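Local coordinates for hydrazine synthase alpha subunit (Candidatus Kuenenia stuttgartiensis, PDB 5C2V) that catalyses the second half-reaction of hydrazine synthesis, condensing hydroxylamine made in the gamma subunit with ammonia, and carries two c-type haems, at the interface of chains A and B and the interface of chains A and C. Sequence-based numbering; all coordinates share one arbitrary frame. Chains: chain A/B, Hydrazine synthase alpha subunit; chain C, Hydrazine synthase gamma subunit.

Contact 1: the interface of chains A and B. Residues chain A 334, 354-355; chain B 40, 44-47, 381.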
ATOM      1  N   GLY A 334       5.570   2.950 -26.751  1.00 89.62           N
ATOM      2  CA  GLY A 334       5.715   3.842 -25.606  1.00 55.32           C
ATOM      3  C   GLY A 334       4.350   4.456 -25.321  1.00 64.34           C
ATOM      4  O   GLY A 334       4.159   5.201 -24.349  1.00 58.29           O
ATOM      5  N   GLU A 354       0.697   5.865 -30.792  1.00 72.84           N
ATOM      6  CA  GLU A 354       2.137   5.760 -30.582  1.00 70.45           C
ATOM      7  C   GLU A 354       2.621   7.032 -29.909  1.00 78.75           C
ATOM      8  O   GLU A 354       3.031   7.009 -28.747  1.00 65.99           O
ATOM      9  CB  GLU A 354       2.877   5.529 -31.898  1.00 69.10           C
ATOM     10  CG  GLU A 354       4.356   5.230 -31.715  1.00 74.64           C
ATOM     11  CD  GLU A 354       5.033   4.808 -33.002  1.00 83.80           C
ATOM     12  OE1 GLU A 354       4.781   5.445 -34.045  1.00 85.01           O
ATOM     13  OE2 GLU A 354       5.822   3.840 -32.969  1.00 92.11           O
ATOM     14  N   ARG A 355       2.571   8.147 -30.629  1.00 80.50           N
ATOM     15  CA  ARG A 355       2.596   9.423 -29.947  1.00 75.91           C
ATOM     16  C   ARG A 355       1.250  10.099 -30.147  1.00 74.58           C
ATOM     17  O   ARG A 355       0.971  10.685 -31.192  1.00 86.61           O
ATOM     18  CB  ARG A 355       3.737  10.307 -30.460  1.00 75.78           C
ATOM     19  CG  ARG A 355       5.117   9.792 -30.087  1.00 55.94           C
ATOM     20  CD  ARG A 355       5.336   9.870 -28.584  1.00 60.86           C
ATOM     21  NE  ARG A 355       6.501   9.100 -28.157  1.00 61.20           N
ATOM     22  CZ  ARG A 355       6.444   7.851 -27.706  1.00 63.43           C
ATOM     23  NH1 ARG A 355       5.277   7.228 -27.622  1.00 67.91           N
ATOM     24  NH2 ARG A 355       7.553   7.225 -27.337  1.00 59.59           N
TER
ATOM     25  N   THR B  40       7.706   9.742 -32.558  1.00 55.21           N
ATOM     26  CA  THR B  40       7.960   8.324 -32.769  1.00 71.77           C
ATOM     27  C   THR B  40       8.410   7.750 -31.428  1.00 79.80           C
ATOM     28  O   THR B  40       8.820   8.503 -30.543  1.00 79.21           O
ATOM     29  CB  THR B  40       9.034   8.080 -33.862  1.00 75.31           C
ATOM     30  OG1 THR B  40       8.769   8.908 -35.002  1.00 78.12           O
ATOM     31  CG2 THR B  40       9.041   6.625 -34.310  1.00 81.53           C
ATOM     32  N   ASP B  44      11.111  10.080 -29.700  1.00 86.77           N
ATOM     33  CA  ASP B  44      10.806  10.668 -28.400  1.00 69.71           C
ATOM     34  C   ASP B  44      10.617   9.564 -27.361  1.00 66.19           C
ATOM     35  O   ASP B  44       9.505   9.339 -26.888  1.00 64.86           O
ATOM     36  CB  ASP B  44       9.550  11.540 -28.491  1.00 61.12           C
ATOM     37  CG  ASP B  44       9.377  12.452 -27.289  1.00 68.32           C
ATOM     38  OD1 ASP B  44      10.113  12.286 -26.294  1.00 67.07           O
ATOM     39  OD2 ASP B  44       8.495  13.335 -27.340  1.00 66.70           O
ATOM     40  N   PRO B  45      11.710   8.871 -27.002  1.00 59.43           N
ATOM     41  CA  PRO B  45      11.624   7.717 -26.101  1.00 63.69           C
ATOM     42  C   PRO B  45      11.528   8.111 -24.630  1.00 58.35           C
ATOM     43  O   PRO B  45      12.423   7.780 -23.853  1.00 72.33           O
ATOM     44  CB  PRO B  45      12.932   6.974 -26.374  1.00 67.32           C
ATOM     45  CG  PRO B  45      13.893   8.061 -26.714  1.00 57.96           C
ATOM     46  CD  PRO B  45      13.098   9.127 -27.431  1.00 56.90           C
ATOM     47  N   TYR B  46      10.453   8.796 -24.252  1.00 52.19           N
ATOM     48  CA  TYR B  46      10.291   9.236 -22.870  1.00 65.05           C
ATOM     49  C   TYR B  46       9.949   8.079 -21.934  1.00 68.43           C
ATOM     50  O   TYR B  46       9.984   8.229 -20.713  1.00 78.98           O
ATOM     51  CB  TYR B  46       9.217  10.326 -22.769  1.00 60.18           C
ATOM     52  CG  TYR B  46       7.885   9.976 -23.398  1.00 69.00           C
ATOM     53  CD1 TYR B  46       6.999   9.109 -22.770  1.00 74.17           C
ATOM     54  CD2 TYR B  46       7.502  10.536 -24.610  1.00 66.04           C
ATOM     55  CE1 TYR B  46       5.779   8.794 -23.339  1.00 66.59           C
ATOM     56  CE2 TYR B  46       6.283  10.230 -25.185  1.00 68.83           C
ATOM     57  CZ  TYR B  46       5.427   9.359 -24.546  1.00 63.59           C
ATOM     58  OH  TYR B  46       4.213   9.050 -25.116  1.00 72.02           O
ATOM     59  N   GLN B  47       9.619   6.927 -22.506  1.00 74.28           N
ATOM     60  CA  GLN B  47       9.272   5.760 -21.704  1.00 68.89           C
ATOM     61  C   GLN B  47      10.519   5.117 -21.100  1.00 72.57           C
ATOM     62  O   GLN B  47      10.430   4.343 -20.148  1.00 79.25           O
ATOM     63  CB  GLN B  47       8.502   4.739 -22.543  1.00 66.00           C
ATOM     64  CG  GLN B  47       9.349   3.994 -23.557  1.00 71.16           C
ATOM     65  CD  GLN B  47       9.628   4.791 -24.815  1.00 75.00           C
ATOM     66  OE1 GLN B  47       8.986   5.809 -25.077  1.00 67.56           O
ATOM     67  NE2 GLN B  47      10.588   4.326 -25.609  1.00 60.29           N
ATOM     68  N   ASN B 381       7.299  17.060 -31.669  1.00 68.43           N
ATOM     69  CA  ASN B 381       7.062  17.190 -30.245  1.00 74.39           C
ATOM     70  C   ASN B 381       7.918  18.344 -29.761  1.00 73.43           C
ATOM     71  O   ASN B 381       9.147  18.302 -29.849  1.00 70.52           O
ATOM     72  CB  ASN B 381       7.403  15.904 -29.494  1.00 73.63           C
ATOM     73  CG  ASN B 381       6.249  14.923 -29.459  1.00 71.10           C
ATOM     74  OD1 ASN B 381       5.084  15.316 -29.523  1.00 64.90           O
ATOM     75  ND2 ASN B 381       6.567  13.637 -29.353  1.00 62.85           N
TER
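The main-chain oxygen O of B:Asp44 receives the guanidinium of A:Arg355 from the other alpha subunit: NH2 donates to it at 2.9 Å, and NE adds a weak second bond at 3.3 Å. Neither is ideally aimed. The NH2 bond bends to 146° at the hydrogen, and NH2 stands above the carbonyl plane instead of on a lone pair. Both N-H groups thus reach one oxygen along one side of the guanidinium, which restricts its rotation. B:Gln47 OE1 is 3.0 Å from A:Arg355 NH2, but the N-H points elsewhere and no hydrogen bond forms. One face of the guanidinium lies against the rim of the B:Tyr46 ring, whose CE2 is 3.5 Å from A:Arg355 CZ; the planes are 40° apart, so this is a tilted contact and not a parallel stack. The two side chains approach from opposite directions. NH1 bonds to the main-chain O of A:Glu354, so carbonyl oxygens of both subunits hold the group, through bent bonds. A:Arg355 CG lies 3.6 Å from B:Thr40 N, and beyond it the chain bends at chi2 (-67°), carrying the guanidinium to B:Tyr46 and B:Asp44. The patch belongs to the two-fold interface that pairs the heterotrimers. Behind the first shell, B:Asn381 may steady B:Asp44: ND2 donates to the anti lone pair of carboxylate OD2 at 2.8 Å, poorly aimed because OD2 lies far out of the donor amide's plane.

Contact 2: the interface of chains A and C. Residues chain A 573, 577-578; chain C 88, 238-240, 248.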
ATOM      1  N   HIS A 573     -23.999 -27.212   7.993  1.00 48.62           N
ATOM      2  CA  HIS A 573     -25.369 -27.471   8.389  1.00 33.90           C
ATOM      3  C   HIS A 573     -25.755 -26.395   9.393  1.00 39.57           C
ATOM      4  O   HIS A 573     -25.307 -26.411  10.539  1.00 39.59           O
ATOM      5  CB  HIS A 573     -25.495 -28.874   8.982  1.00 44.56           C
ATOM      6  CG  HIS A 573     -26.904 -29.364   9.101  1.00 61.32           C
ATOM      7  ND1 HIS A 573     -27.215 -30.604   9.617  1.00 43.37           N
ATOM      8  CD2 HIS A 573     -28.083 -28.790   8.767  1.00 48.47           C
ATOM      9  CE1 HIS A 573     -28.525 -30.770   9.599  1.00 50.77           C
ATOM     10  NE2 HIS A 573     -29.075 -29.684   9.087  1.00 52.83           N
ATOM     11  N   LEU A 577     -30.923 -22.096   8.221  1.00 40.25           N
ATOM     12  CA  LEU A 577     -31.557 -22.771   7.092  1.00 44.29           C
ATOM     13  C   LEU A 577     -33.008 -23.135   7.390  1.00 44.30           C
ATOM     14  O   LEU A 577     -33.868 -23.080   6.510  1.00 40.93           O
ATOM     15  CB  LEU A 577     -30.771 -24.029   6.718  1.00 30.42           C
ATOM     16  CG  LEU A 577     -31.406 -24.931   5.658  1.00 39.90           C
ATOM     17  CD1 LEU A 577     -31.582 -24.175   4.353  1.00 31.55           C
ATOM     18  CD2 LEU A 577     -30.585 -26.194   5.447  1.00 31.53           C
ATOM     19  N   TYR A 578     -33.275 -23.499   8.639  1.00 40.18           N
ATOM     20  CA  TYR A 578     -34.608 -23.920   9.045  1.00 46.03           C
ATOM     21  C   TYR A 578     -35.476 -22.729   9.443  1.00 50.70           C
ATOM     22  O   TYR A 578     -36.679 -22.872   9.653  1.00 54.31           O
ATOM     23  CB  TYR A 578     -34.516 -24.924  10.194  1.00 43.36           C
ATOM     24  CG  TYR A 578     -33.792 -26.198   9.814  1.00 42.35           C
ATOM     25  CD1 TYR A 578     -34.480 -27.268   9.258  1.00 48.35           C
ATOM     26  CD2 TYR A 578     -32.422 -26.325  10.001  1.00 46.99           C
ATOM     27  CE1 TYR A 578     -33.824 -28.433   8.903  1.00 49.66           C
ATOM     28  CE2 TYR A 578     -31.757 -27.486   9.649  1.00 48.18           C
ATOM     29  CZ  TYR A 578     -32.463 -28.536   9.101  1.00 57.55           C
ATOM     30  OH  TYR A 578     -31.807 -29.694   8.749  1.00 53.27           O
TER
ATOM     31  N   TRP C  88     -35.947 -31.844   3.491  1.00 34.40           N
ATOM     32  CA  TRP C  88     -34.972 -32.669   2.781  1.00 38.69           C
ATOM     33  C   TRP C  88     -35.605 -33.725   1.881  1.00 45.74           C
ATOM     34  O   TRP C  88     -36.639 -34.301   2.220  1.00 54.70           O
ATOM     35  CB  TRP C  88     -34.043 -33.354   3.786  1.00 39.34           C
ATOM     36  CG  TRP C  88     -33.335 -32.392   4.682  1.00 48.00           C
ATOM     37  CD1 TRP C  88     -33.710 -32.008   5.936  1.00 44.14           C
ATOM     38  CD2 TRP C  88     -32.129 -31.681   4.387  1.00 32.16           C
ATOM     39  NE1 TRP C  88     -32.808 -31.103   6.443  1.00 50.36           N
ATOM     40  CE2 TRP C  88     -31.828 -30.886   5.512  1.00 44.67           C
ATOM     41  CE3 TRP C  88     -31.273 -31.642   3.283  1.00 40.60           C
ATOM     42  CZ2 TRP C  88     -30.706 -30.062   5.562  1.00 37.34           C
ATOM     43  CZ3 TRP C  88     -30.161 -30.823   3.335  1.00 55.93           C
ATOM     44  CH2 TRP C  88     -29.887 -30.044   4.467  1.00 39.55           C
ATOM     45  N   PRO C 238     -28.084 -32.902  16.007  1.00 54.00           N
ATOM     46  CA  PRO C 238     -29.147 -32.559  15.054  1.00 53.38           C
ATOM     47  C   PRO C 238     -28.612 -31.801  13.843  1.00 49.38           C
ATOM     48  O   PRO C 238     -28.990 -32.083  12.707  1.00 49.20           O
ATOM     49  CB  PRO C 238     -30.084 -31.670  15.880  1.00 46.99           C
ATOM     50  CG  PRO C 238     -29.850 -32.086  17.289  1.00 47.34           C
ATOM     51  CD  PRO C 238     -28.396 -32.441  17.371  1.00 42.58           C
ATOM     52  N   TYR C 239     -27.737 -30.838  14.105  1.00 62.04           N
ATOM     53  CA  TYR C 239     -27.154 -30.004  13.063  1.00 43.71           C
ATOM     54  C   TYR C 239     -25.785 -30.510  12.599  1.00 54.27           C
ATOM     55  O   TYR C 239     -25.085 -29.822  11.862  1.00 54.18           O
ATOM     56  CB  TYR C 239     -27.073 -28.557  13.548  1.00 40.62           C
ATOM     57  CG  TYR C 239     -28.444 -27.974  13.814  1.00 35.34           C
ATOM     58  CD1 TYR C 239     -29.243 -27.526  12.769  1.00 38.82           C
ATOM     59  CD2 TYR C 239     -28.953 -27.901  15.104  1.00 34.75           C
ATOM     60  CE1 TYR C 239     -30.502 -27.006  13.003  1.00 37.18           C
ATOM     61  CE2 TYR C 239     -30.213 -27.381  15.348  1.00 50.33           C
ATOM     62  CZ  TYR C 239     -30.982 -26.936  14.293  1.00 33.71           C
ATOM     63  OH  TYR C 239     -32.235 -26.417  14.526  1.00 51.85           O
ATOM     64  N   GLY C 240     -25.394 -31.692  13.069  1.00 60.30           N
ATOM     65  CA  GLY C 240     -24.141 -32.313  12.664  1.00 48.46           C
ATOM     66  C   GLY C 240     -23.942 -32.422  11.160  1.00 56.11           C
ATOM     67  O   GLY C 240     -24.882 -32.704  10.418  1.00 70.81           O
ATOM     68  N   ILE C 248     -33.300 -34.457  11.438  1.00 40.24           N
ATOM     69  CA  ILE C 248     -34.307 -33.408  11.607  1.00 49.27           C
ATOM     70  C   ILE C 248     -34.845 -32.937  10.259  1.00 41.57           C
ATOM     71  O   ILE C 248     -34.295 -33.276   9.211  1.00 51.99           O
ATOM     72  CB  ILE C 248     -33.750 -32.182  12.362  1.00 51.90           C
ATOM     73  CG1 ILE C 248     -32.675 -31.481  11.528  1.00 49.05           C
ATOM     74  CG2 ILE C 248     -33.214 -32.581  13.731  1.00 63.11           C
ATOM     75  CD1 ILE C 248     -32.137 -30.218  12.165  1.00 55.62           C
TER
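This is a heteromeric alpha-gamma interface within the alpha-beta-gamma heterotrimer, where an aromatic pair of the alpha subunit, A:His573 and A:Tyr578, docks on loops of the gamma subunit and joins the two catalytic subunits. The phenol oxygen of A:Tyr578 is gripped from two sides. C:Trp88 donates its indole NE1 to OH at 2.9 Å, with OH in the indole plane and the bond bent to 144° at the hydrogen. A:His573 NE2 meets the same OH at 2.8 Å, though the coordinates do not decide which of these two is the donor. The other ring nitrogen, ND1, donates to the main-chain O of C:Gly240 at 3.2 Å; the angle of 171° at the hydrogen makes it nearly straight, and the acceptor lies in the ring plane, but ND1 comes from above the carbonyl plane. These bonds connect C:Trp88 to C:Gly240 through the two alpha side chains and limit rotation of the imidazole. With chi1 at -165° the imidazole points away from its own amide nitrogen, toward the gamma chain. Around the phenol, C:Ile248 CD1 packs 3.5 Å from CZ of A:Tyr578, while the ring edge of C:Tyr239 brings CE1 to 3.6 Å from its CE2. A:Leu577 CD2 rests against the benzo part of C:Trp88. A:Leu577 and A:Tyr578 lie on the 3-10 helix 575-579, A:His573 in the loop before it, and all the gamma residues in loops.

Contact 3: the interface of chains A and C. Residues chain A 201, 396, 398; chain C 23-26, 131, 136, 138.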
ATOM      1  N   ILE A 201     -40.934 -15.143 -21.542  1.00 40.85           N
ATOM      2  CA  ILE A 201     -40.088 -15.884 -20.608  1.00 48.77           C
ATOM      3  C   ILE A 201     -40.782 -16.168 -19.272  1.00 46.94           C
ATOM      4  O   ILE A 201     -40.708 -17.274 -18.734  1.00 50.91           O
ATOM      5  CB  ILE A 201     -38.778 -15.115 -20.337  1.00 58.93           C
ATOM      6  CG1 ILE A 201     -38.028 -14.865 -21.647  1.00 49.99           C
ATOM      7  CG2 ILE A 201     -37.902 -15.872 -19.358  1.00 47.93           C
ATOM      8  CD1 ILE A 201     -36.789 -14.014 -21.489  1.00 48.24           C
ATOM      9  N   TRP A 396     -28.928 -18.273 -22.244  1.00 55.64           N
ATOM     10  CA  TRP A 396     -29.680 -17.332 -21.424  1.00 50.78           C
ATOM     11  C   TRP A 396     -30.193 -18.012 -20.159  1.00 45.87           C
ATOM     12  O   TRP A 396     -30.726 -19.121 -20.205  1.00 45.04           O
ATOM     13  CB  TRP A 396     -30.835 -16.713 -22.216  1.00 49.61           C
ATOM     14  CG  TRP A 396     -31.918 -17.666 -22.618  1.00 51.78           C
ATOM     15  CD1 TRP A 396     -31.934 -18.474 -23.717  1.00 47.47           C
ATOM     16  CD2 TRP A 396     -33.159 -17.890 -21.938  1.00 46.73           C
ATOM     17  NE1 TRP A 396     -33.101 -19.197 -23.757  1.00 57.09           N
ATOM     18  CE2 TRP A 396     -33.872 -18.855 -22.675  1.00 56.91           C
ATOM     19  CE3 TRP A 396     -33.734 -17.371 -20.774  1.00 41.49           C
ATOM     20  CZ2 TRP A 396     -35.129 -19.314 -22.287  1.00 46.70           C
ATOM     21  CZ3 TRP A 396     -34.982 -17.828 -20.389  1.00 50.74           C
ATOM     22  CH2 TRP A 396     -35.666 -18.789 -21.144  1.00 50.72           C
ATOM     23  N   ASN A 398     -32.426 -18.486 -16.644  1.00 45.54           N
ATOM     24  CA  ASN A 398     -33.779 -18.267 -16.146  1.00 51.67           C
ATOM     25  C   ASN A 398     -33.859 -17.115 -15.150  1.00 43.61           C
ATOM     26  O   ASN A 398     -33.025 -17.000 -14.252  1.00 58.27           O
ATOM     27  CB  ASN A 398     -34.321 -19.543 -15.500  1.00 43.53           C
ATOM     28  CG  ASN A 398     -34.680 -20.605 -16.519  1.00 56.34           C
ATOM     29  OD1 ASN A 398     -35.745 -20.553 -17.136  1.00 39.61           O
ATOM     30  ND2 ASN A 398     -33.793 -21.576 -16.703  1.00 46.22           N
TER
ATOM     31  N   PRO C  23     -34.368 -23.329 -26.826  1.00 60.55           N
ATOM     32  CA  PRO C  23     -34.688 -23.666 -25.435  1.00 55.03           C
ATOM     33  C   PRO C  23     -36.127 -23.330 -25.064  1.00 50.47           C
ATOM     34  O   PRO C  23     -36.652 -22.298 -25.483  1.00 52.50           O
ATOM     35  CB  PRO C  23     -33.710 -22.804 -24.629  1.00 47.38           C
ATOM     36  CG  PRO C  23     -32.590 -22.529 -25.561  1.00 48.71           C
ATOM     37  CD  PRO C  23     -33.215 -22.421 -26.917  1.00 57.69           C
ATOM     38  N   LEU C  24     -36.752 -24.202 -24.281  1.00 47.72           N
ATOM     39  CA  LEU C  24     -38.111 -23.981 -23.808  1.00 48.91           C
ATOM     40  C   LEU C  24     -38.162 -22.907 -22.729  1.00 58.58           C
ATOM     41  O   LEU C  24     -37.215 -22.739 -21.966  1.00 53.47           O
ATOM     42  CB  LEU C  24     -38.700 -25.283 -23.260  1.00 53.63           C
ATOM     43  CG  LEU C  24     -39.044 -26.387 -24.256  1.00 56.46           C
ATOM     44  CD1 LEU C  24     -39.226 -27.711 -23.532  1.00 38.43           C
ATOM     45  CD2 LEU C  24     -40.301 -26.018 -25.022  1.00 49.97           C
ATOM     46  N   THR C  25     -39.266 -22.171 -22.681  1.00 52.07           N
ATOM     47  CA  THR C  25     -39.547 -21.315 -21.536  1.00 45.60           C
ATOM     48  C   THR C  25     -40.122 -22.181 -20.419  1.00 52.04           C
ATOM     49  O   THR C  25     -40.654 -23.259 -20.682  1.00 60.50           O
ATOM     50  CB  THR C  25     -40.530 -20.183 -21.881  1.00 48.30           C
ATOM     51  OG1 THR C  25     -41.851 -20.718 -22.031  1.00 61.92           O
ATOM     52  CG2 THR C  25     -40.113 -19.483 -23.165  1.00 47.98           C
ATOM     53  N   VAL C  26     -39.996 -21.723 -19.178  1.00 46.09           N
ATOM     54  CA  VAL C  26     -40.583 -22.433 -18.045  1.00 57.28           C
ATOM     55  C   VAL C  26     -42.108 -22.614 -18.182  1.00 58.16           C
ATOM     56  O   VAL C  26     -42.624 -23.692 -17.872  1.00 49.63           O
ATOM     57  CB  VAL C  26     -40.265 -21.724 -16.707  1.00 49.80           C
ATOM     58  CG1 VAL C  26     -40.891 -22.470 -15.539  1.00 55.90           C
ATOM     59  CG2 VAL C  26     -38.763 -21.609 -16.518  1.00 44.07           C
ATOM     60  N   GLY C 131     -33.556 -24.758 -14.694  1.00 49.16           N
ATOM     61  CA  GLY C 131     -33.744 -23.507 -13.985  1.00 40.45           C
ATOM     62  C   GLY C 131     -33.843 -23.600 -12.472  1.00 43.39           C
ATOM     63  O   GLY C 131     -33.497 -22.648 -11.772  1.00 55.49           O
ATOM     64  N   SER C 136     -28.907 -23.557 -15.354  1.00 33.93           N
ATOM     65  CA  SER C 136     -28.342 -23.407 -16.690  1.00 35.54           C
ATOM     66  C   SER C 136     -29.450 -23.209 -17.723  1.00 41.72           C
ATOM     67  O   SER C 136     -30.619 -23.059 -17.367  1.00 40.76           O
ATOM     68  CB  SER C 136     -27.487 -24.623 -17.054  1.00 39.90           C
ATOM     69  OG  SER C 136     -26.827 -24.433 -18.293  1.00 39.03           O
ATOM     70  N   ASN C 138     -32.308 -23.755 -20.431  1.00 52.60           N
ATOM     71  CA  ASN C 138     -33.390 -24.726 -20.536  1.00 42.03           C
ATOM     72  C   ASN C 138     -33.230 -25.656 -21.733  1.00 47.32           C
ATOM     73  O   ASN C 138     -32.560 -25.321 -22.710  1.00 46.68           O
ATOM     74  CB  ASN C 138     -34.740 -24.012 -20.624  1.00 41.36           C
ATOM     75  CG  ASN C 138     -35.144 -23.359 -19.319  1.00 44.61           C
ATOM     76  OD1 ASN C 138     -34.776 -23.822 -18.240  1.00 54.99           O
ATOM     77  ND2 ASN C 138     -35.910 -22.278 -19.411  1.00 41.68           N
TER
HETATM   78  O   HOH W   1     -31.017 -21.166 -15.505  1.00 36.13           O
HETATM   79  O   HOH W   2     -38.672 -19.080 -19.055  1.00 42.15           O
HETATM   80  O   HOH W   3     -32.938 -20.920 -20.213  1.00 44.33           O
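A:Asn398 and C:Asn138 approach from opposite directions and pair their amides by two reciprocal hydrogen bonds. C:Asn138 ND2 donates to A:Asn398 OD1 at 2.9 Å, in the carbonyl plane and on a lone pair. The return bond, from A:Asn398 ND2 to C:Asn138 OD1, is also 2.9 Å and straighter (162° at the hydrogen), but its donor stands above the acceptor's carbonyl plane. This mismatch is consistent with the twist of 46° between the two amides. C:Val26 CG2 and C:Gly131 CA flank the alpha amide, near its oxygen and nitrogen respectively. The partner amide is also held within its own chain, where ND2 of C:Asn138 donates to the main-chain O of C:Leu24 at 2.9 Å. Beside the pair, the A:Trp396 indole carries NE1 to 3.8 Å from CB of C:Pro23, and its ring stands nearly perpendicular to the C:Asn138 amide.

Waters complete this alpha-gamma interface. Water 1 joins N and ND2 of A:Asn398 to C:Ser136 O, and water 2 connects A:Ile201 O with C:Val26 N, at the start of helix 26-30. Water 3, over the centre of the A:Trp396 ring, joins that residue's O to C:Asn138 N, 2.9 Å from each.

Contact 2 and contact 3 both join alpha to gamma, their C-alpha centres about 31 Å apart, yet the residues described do not overlap. On the alpha side, contact 2 uses the 3-10 helix 575-579 and the loop residue A:His573, contact 3 the end of helix 196-201 and a loop; on the gamma side, contact 2 uses loops, contact 3 helices 26-30 and 129-132 with loops. Two separated anchors would restrain gamma against pivoting on alpha. Contact 1, at the alpha-alpha junction, lies about 65 Å from contact 2 and about 53 Å from contact 3, consistent with an elongated dimer of heterotrimers.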